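Local coordinates for tyrosyl-tRNA synthetase (Pyrococcus horikoshii, PDB 2CYC), which attaches tyrosine to its cognate tRNA, probably by first activating the amino acid with ATP to tyrosyl-AMP, and works as a homodimer, at residues F262-L274 / A344-F358. Sequence-based numbering, arbitrary orientation.
Sequences FIHDSPEEIRQKL and AEYLINLLEPIRRYF
Helix 267-274, which carries Pro267, Ile270 and Arg271, runs nearly antiparallel to helix 344-350, at 151° with axes 9.2 Å apart, while the turn before it meets helix 352-358. Ile270 and Ile348 lie side by side, pointing opposite ways, with Ile270 CG2 4.0 Å from Ile348 CG1. Ile270 CG2 also packs on Ala344 and Leu347, and Ile270 CD1 meets Leu351 CD1. Arg271 stretches out straight, which carries its guanidinium to Glu345. Arg271 NE donates to the syn lone pair of Glu345 OE2 at 3.0 Å, nearly straight at 172°, in an almost coplanar salt bridge. Ile348 CD1 lies over one face of that guanidinium.

A bend in the Arg355 chain turns its guanidinium back to Ile348 O, which takes bonds from both NH1 and NH2. Pro267 CG covers one face. NH1 also donates to a water, which donates to Ile263 O and Asp265 O. With an alanine here, Ile348 O would probably lose both donors, the water its link to helix 352-358, and Pro267 the flat group packed on it. Ser266 and Glu269 form a capping box.

His264 and Phe358 make a T-shaped pair, the His264 edge toward the Phe358 face; His264 NE2 bonds to Tyr97 OH. Ile263 CB touches Ile354 CD1 at 3.9 Å. This packing joins the segment following the KMSKS motif to the C-terminal helices of this class I synthetase. Ile263, Leu347 and Leu351 rest on Leu48 of helix 48-63, Ile354 reaches helix 87-108, and Phe358 packs on helix 363-370.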
loop_
_atom_site.group_PDB
_atom_site.type_symbol
_atom_site.label_atom_id
_atom_site.label_comp_id
_atom_site.label_asym_id
_atom_site.label_seq_id
_atom_site.Cartn_x
_atom_site.Cartn_y
_atom_site.Cartn_z
ATOM N N PHE A 262 28.760 -5.229 19.461
ATOM C CA PHE A 262 28.606 -4.077 18.586
ATOM C C PHE A 262 29.973 -3.596 18.110
ATOM O O PHE A 262 30.983 -3.754 18.805
ATOM C CB PHE A 262 27.837 -2.982 19.323
ATOM C CG PHE A 262 26.508 -3.455 19.859
ATOM C CD1 PHE A 262 26.286 -3.554 21.224
ATOM C CD2 PHE A 262 25.488 -3.832 18.989
ATOM C CE1 PHE A 262 25.063 -4.022 21.716
ATOM C CE2 PHE A 262 24.261 -4.301 19.473
ATOM C CZ PHE A 262 24.051 -4.395 20.835
ATOM N N ILE A 263 30.008 -3.021 16.915
ATOM C CA ILE A 263 31.268 -2.588 16.327
ATOM C C ILE A 263 32.104 -1.668 17.206
ATOM O O ILE A 263 33.331 -1.692 17.126
ATOM C CB ILE A 263 31.047 -1.924 14.939
ATOM C CG1 ILE A 263 30.110 -0.722 15.061
ATOM C CG2 ILE A 263 30.480 -2.946 13.962
ATOM C CD1 ILE A 263 29.925 0.005 13.734
ATOM N N HIS A 264 31.452 -0.871 18.051
ATOM C CA HIS A 264 32.180 0.033 18.928
ATOM C C HIS A 264 32.261 -0.416 20.391
ATOM O O HIS A 264 32.592 0.384 21.267
ATOM C CB HIS A 264 31.576 1.441 18.844
ATOM C CG HIS A 264 30.084 1.444 18.748
ATOM N ND1 HIS A 264 29.274 0.982 19.763
ATOM C CD2 HIS A 264 29.257 1.785 17.730
ATOM C CE1 HIS A 264 28.013 1.032 19.373
ATOM N NE2 HIS A 264 27.975 1.515 18.141
ATOM N N ASP A 265 31.962 -1.682 20.671
ATOM C CA ASP A 265 32.066 -2.161 22.056
ATOM C C ASP A 265 33.519 -2.016 22.544
ATOM O O ASP A 265 34.467 -2.232 21.783
ATOM C CB ASP A 265 31.645 -3.633 22.165
ATOM C CG ASP A 265 30.137 -3.809 22.303
ATOM O OD1 ASP A 265 29.435 -2.805 22.569
ATOM O OD2 ASP A 265 29.658 -4.959 22.164
ATOM N N SER A 266 33.698 -1.652 23.809
ATOM C CA SER A 266 35.045 -1.476 24.350
ATOM C C SER A 266 35.770 -2.819 24.425
ATOM O O SER A 266 35.143 -3.882 24.336
ATOM C CB SER A 266 34.979 -0.868 25.750
ATOM O OG SER A 266 34.486 -1.818 26.684
ATOM N N PRO A 267 37.105 -2.790 24.589
ATOM C CA PRO A 267 37.860 -4.043 24.673
ATOM C C PRO A 267 37.327 -4.909 25.811
ATOM O O PRO A 267 37.183 -6.117 25.661
ATOM C CB PRO A 267 39.290 -3.571 24.922
ATOM C CG PRO A 267 39.331 -2.248 24.187
ATOM C CD PRO A 267 38.014 -1.626 24.592
ATOM N N GLU A 268 37.022 -4.280 26.943
ATOM C CA GLU A 268 36.507 -5.015 28.095
ATOM C C GLU A 268 35.123 -5.615 27.859
ATOM O O GLU A 268 34.851 -6.736 28.287
ATOM C CB GLU A 268 36.474 -4.117 29.338
ATOM C CG GLU A 268 35.780 -4.767 30.535
ATOM C CD GLU A 268 36.354 -6.141 30.894
ATOM O OE1 GLU A 268 35.777 -6.810 31.779
ATOM O OE2 GLU A 268 37.377 -6.554 30.303
ATOM N N GLU A 269 34.239 -4.869 27.199
ATOM C CA GLU A 269 32.904 -5.388 26.917
ATOM C C GLU A 269 33.044 -6.607 26.010
ATOM O O GLU A 269 32.357 -7.609 26.188
ATOM C CB GLU A 269 32.039 -4.329 26.230
ATOM C CG GLU A 269 31.724 -3.136 27.109
ATOM C CD GLU A 269 30.981 -2.051 26.359
ATOM O OE1 GLU A 269 31.534 -1.524 25.369
ATOM O OE2 GLU A 269 29.842 -1.727 26.758
ATOM N N ILE A 270 33.952 -6.528 25.045
ATOM C CA ILE A 270 34.143 -7.658 24.144
ATOM C C ILE A 270 34.658 -8.890 24.888
ATOM O O ILE A 270 34.144 -9.991 24.691
ATOM C CB ILE A 270 35.106 -7.308 22.985
ATOM C CG1 ILE A 270 34.438 -6.287 22.057
ATOM C CG2 ILE A 270 35.466 -8.578 22.198
ATOM C CD1 ILE A 270 35.334 -5.787 20.915
ATOM N N ARG A 271 35.656 -8.713 25.754
ATOM C CA ARG A 271 36.185 -9.856 26.500
ATOM C C ARG A 271 35.076 -10.468 27.336
ATOM O O ARG A 271 34.901 -11.693 27.374
ATOM C CB ARG A 271 37.342 -9.429 27.416
ATOM C CG ARG A 271 38.564 -8.951 26.653
ATOM C CD ARG A 271 39.685 -8.471 27.563
ATOM N NE ARG A 271 40.794 -8.005 26.742
ATOM C CZ ARG A 271 41.302 -6.777 26.790
ATOM N NH1 ARG A 271 40.807 -5.881 27.638
ATOM N NH2 ARG A 271 42.276 -6.432 25.954
ATOM N N GLN A 272 34.310 -9.607 27.995
ATOM C CA GLN A 272 33.221 -10.061 28.846
ATOM C C GLN A 272 32.181 -10.862 28.069
ATOM O O GLN A 272 31.776 -11.944 28.500
ATOM C CB GLN A 272 32.546 -8.863 29.516
ATOM C CG GLN A 272 31.491 -9.250 30.535
ATOM C CD GLN A 272 30.331 -8.266 30.576
ATOM O OE1 GLN A 272 29.555 -8.159 29.617
ATOM N NE2 GLN A 272 30.209 -7.538 31.687
ATOM N N LYS A 273 31.743 -10.334 26.926
ATOM C CA LYS A 273 30.741 -11.029 26.124
ATOM C C LYS A 273 31.236 -12.371 25.573
ATOM O O LYS A 273 30.505 -13.367 25.616
ATOM C CB LYS A 273 30.258 -10.129 24.985
ATOM C CG LYS A 273 29.405 -8.961 25.473
ATOM C CD LYS A 273 28.986 -8.044 24.334
ATOM C CE LYS A 273 28.168 -6.868 24.862
ATOM N NZ LYS A 273 27.739 -5.932 23.782
ATOM N N LEU A 274 32.459 -12.411 25.049
ATOM C CA LEU A 274 32.986 -13.677 24.540
ATOM C C LEU A 274 33.139 -14.666 25.681
ATOM O O LEU A 274 32.904 -15.868 25.523
ATOM C CB LEU A 274 34.336 -13.464 23.846
ATOM C CG LEU A 274 34.251 -13.363 22.318
ATOM C CD1 LEU A 274 33.797 -14.706 21.729
ATOM C CD2 LEU A 274 33.273 -12.250 21.942
ATOM N N ALA A 344 38.182 -13.035 21.177
ATOM C CA ALA A 344 38.009 -11.702 21.754
ATOM C C ALA A 344 39.117 -10.735 21.313
ATOM O O ALA A 344 38.840 -9.611 20.860
ATOM C CB ALA A 344 37.982 -11.788 23.276
ATOM N N GLU A 345 40.370 -11.168 21.455
ATOM C CA GLU A 345 41.512 -10.334 21.079
ATOM C C GLU A 345 41.493 -10.026 19.593
ATOM O O GLU A 345 41.776 -8.897 19.182
ATOM C CB GLU A 345 42.833 -11.017 21.461
ATOM C CG GLU A 345 43.056 -11.114 22.969
ATOM C CD GLU A 345 42.861 -9.779 23.661
ATOM O OE1 GLU A 345 43.447 -8.780 23.186
ATOM O OE2 GLU A 345 42.124 -9.728 24.674
ATOM N N TYR A 346 41.162 -11.029 18.782
ATOM C CA TYR A 346 41.078 -10.817 17.338
ATOM C C TYR A 346 40.042 -9.711 17.055
ATOM O O TYR A 346 40.281 -8.795 16.270
ATOM C CB TYR A 346 40.636 -12.105 16.634
ATOM C CG TYR A 346 40.376 -11.910 15.154
ATOM C CD1 TYR A 346 41.371 -12.159 14.205
ATOM C CD2 TYR A 346 39.149 -11.426 14.707
ATOM C CE1 TYR A 346 41.146 -11.927 12.846
ATOM C CE2 TYR A 346 38.913 -11.190 13.357
ATOM C CZ TYR A 346 39.908 -11.438 12.434
ATOM O OH TYR A 346 39.655 -11.182 11.105
ATOM N N LEU A 347 38.884 -9.815 17.698
ATOM C CA LEU A 347 37.806 -8.835 17.520
ATOM C C LEU A 347 38.216 -7.445 18.030
ATOM O O LEU A 347 37.926 -6.420 17.403
ATOM C CB LEU A 347 36.559 -9.325 18.260
ATOM C CG LEU A 347 35.367 -9.891 17.477
ATOM C CD1 LEU A 347 35.805 -10.537 16.204
ATOM C CD2 LEU A 347 34.605 -10.868 18.359
ATOM N N ILE A 348 38.903 -7.412 19.165
ATOM C CA ILE A 348 39.345 -6.150 19.739
ATOM C C ILE A 348 40.263 -5.423 18.764
ATOM O O ILE A 348 40.138 -4.211 18.555
ATOM C CB ILE A 348 40.087 -6.387 21.069
ATOM C CG1 ILE A 348 39.082 -6.799 22.144
ATOM C CG2 ILE A 348 40.865 -5.135 21.476
ATOM C CD1 ILE A 348 39.735 -7.225 23.459
ATOM N N ASN A 349 41.172 -6.170 18.148
ATOM C CA ASN A 349 42.105 -5.571 17.209
ATOM C C ASN A 349 41.453 -5.218 15.894
ATOM O O ASN A 349 41.730 -4.162 15.319
ATOM C CB ASN A 349 43.303 -6.497 16.982
ATOM C CG ASN A 349 44.176 -6.609 18.217
ATOM O OD1 ASN A 349 44.494 -5.600 18.854
ATOM N ND2 ASN A 349 44.570 -7.830 18.566
ATOM N N LEU A 350 40.582 -6.091 15.415
ATOM C CA LEU A 350 39.897 -5.829 14.155
ATOM C C LEU A 350 39.100 -4.530 14.216
ATOM O O LEU A 350 39.131 -3.723 13.288
ATOM C CB LEU A 350 38.923 -6.967 13.823
ATOM C CG LEU A 350 38.040 -6.747 12.589
ATOM C CD1 LEU A 350 38.927 -6.672 11.350
ATOM C CD2 LEU A 350 37.026 -7.886 12.449
ATOM N N LEU A 351 38.397 -4.336 15.324
ATOM C CA LEU A 351 37.521 -3.184 15.496
ATOM C C LEU A 351 38.140 -1.894 16.032
ATOM O O LEU A 351 37.443 -0.879 16.163
ATOM C CB LEU A 351 36.341 -3.586 16.396
ATOM C CG LEU A 351 35.518 -4.808 15.941
ATOM C CD1 LEU A 351 34.584 -5.249 17.069
ATOM C CD2 LEU A 351 34.717 -4.474 14.670
ATOM N N GLU A 352 39.435 -1.917 16.330
ATOM C CA GLU A 352 40.081 -0.728 16.882
ATOM C C GLU A 352 39.839 0.561 16.101
ATOM O O GLU A 352 39.497 1.583 16.689
ATOM C CB GLU A 352 41.593 -0.929 17.046
ATOM C CG GLU A 352 42.258 0.335 17.595
ATOM C CD GLU A 352 43.710 0.154 17.965
ATOM O OE1 GLU A 352 44.350 1.170 18.305
ATOM O OE2 GLU A 352 44.212 -0.989 17.926
ATOM N N PRO A 353 40.016 0.535 14.768
ATOM C CA PRO A 353 39.793 1.764 13.994
ATOM C C PRO A 353 38.417 2.360 14.248
ATOM O O PRO A 353 38.238 3.583 14.259
ATOM C CB PRO A 353 39.950 1.302 12.545
ATOM C CG PRO A 353 40.902 0.137 12.655
ATOM C CD PRO A 353 40.391 -0.583 13.885
ATOM N N ILE A 354 37.440 1.489 14.456
ATOM C CA ILE A 354 36.081 1.938 14.692
ATOM C C ILE A 354 35.971 2.603 16.062
ATOM O O ILE A 354 35.392 3.689 16.189
ATOM C CB ILE A 354 35.101 0.753 14.579
ATOM C CG1 ILE A 354 35.211 0.148 13.170
ATOM C CG2 ILE A 354 33.680 1.212 14.880
ATOM C CD1 ILE A 354 34.239 -0.995 12.878
ATOM N N ARG A 355 36.526 1.962 17.085
ATOM C CA ARG A 355 36.487 2.541 18.423
ATOM C C ARG A 355 37.193 3.897 18.409
ATOM O O ARG A 355 36.688 4.878 18.966
ATOM C CB ARG A 355 37.169 1.623 19.448
ATOM C CG ARG A 355 36.412 0.344 19.773
ATOM C CD ARG A 355 36.966 -0.300 21.050
ATOM N NE ARG A 355 38.388 -0.634 20.933
ATOM C CZ ARG A 355 38.863 -1.678 20.260
ATOM N NH1 ARG A 355 38.030 -2.507 19.638
ATOM N NH2 ARG A 355 40.176 -1.890 20.199
ATOM N N ARG A 356 38.358 3.956 17.763
ATOM C CA ARG A 356 39.095 5.214 17.694
ATOM C C ARG A 356 38.264 6.324 17.064
ATOM O O ARG A 356 38.314 7.467 17.513
ATOM C CB ARG A 356 40.415 5.050 16.927
ATOM C CG ARG A 356 41.563 4.569 17.820
ATOM C CD ARG A 356 42.935 4.651 17.146
ATOM N NE ARG A 356 43.121 3.674 16.071
ATOM C CZ ARG A 356 42.973 3.942 14.776
ATOM N NH1 ARG A 356 43.163 2.987 13.868
ATOM N NH2 ARG A 356 42.641 5.169 14.387
ATOM N N TYR A 357 37.494 5.995 16.033
ATOM C CA TYR A 357 36.682 7.010 15.394
ATOM C C TYR A 357 35.602 7.521 16.340
ATOM O O TYR A 357 35.451 8.733 16.536
ATOM C CB TYR A 357 36.027 6.482 14.110
ATOM C CG TYR A 357 35.122 7.517 13.476
ATOM C CD1 TYR A 357 33.806 7.671 13.907
ATOM C CD2 TYR A 357 35.614 8.417 12.532
ATOM C CE1 TYR A 357 33.010 8.700 13.433
ATOM C CE2 TYR A 357 34.819 9.455 12.042
ATOM C CZ TYR A 357 33.517 9.592 12.506
ATOM O OH TYR A 357 32.728 10.640 12.084
ATOM N N PHE A 358 34.848 6.606 16.939
ATOM C CA PHE A 358 33.795 7.049 17.826
ATOM C C PHE A 358 34.315 7.688 19.097
ATOM O O PHE A 358 33.595 8.423 19.763
ATOM C CB PHE A 358 32.835 5.904 18.123
ATOM C CG PHE A 358 31.944 5.570 16.955
ATOM C CD1 PHE A 358 32.150 4.416 16.202
ATOM C CD2 PHE A 358 30.918 6.442 16.580
ATOM C CE1 PHE A 358 31.342 4.129 15.087
ATOM C CE2 PHE A 358 30.104 6.168 15.471
ATOM C CZ PHE A 358 30.318 5.007 14.723
HETATM O O HOH W 1 35.120 -2.544 19.369
#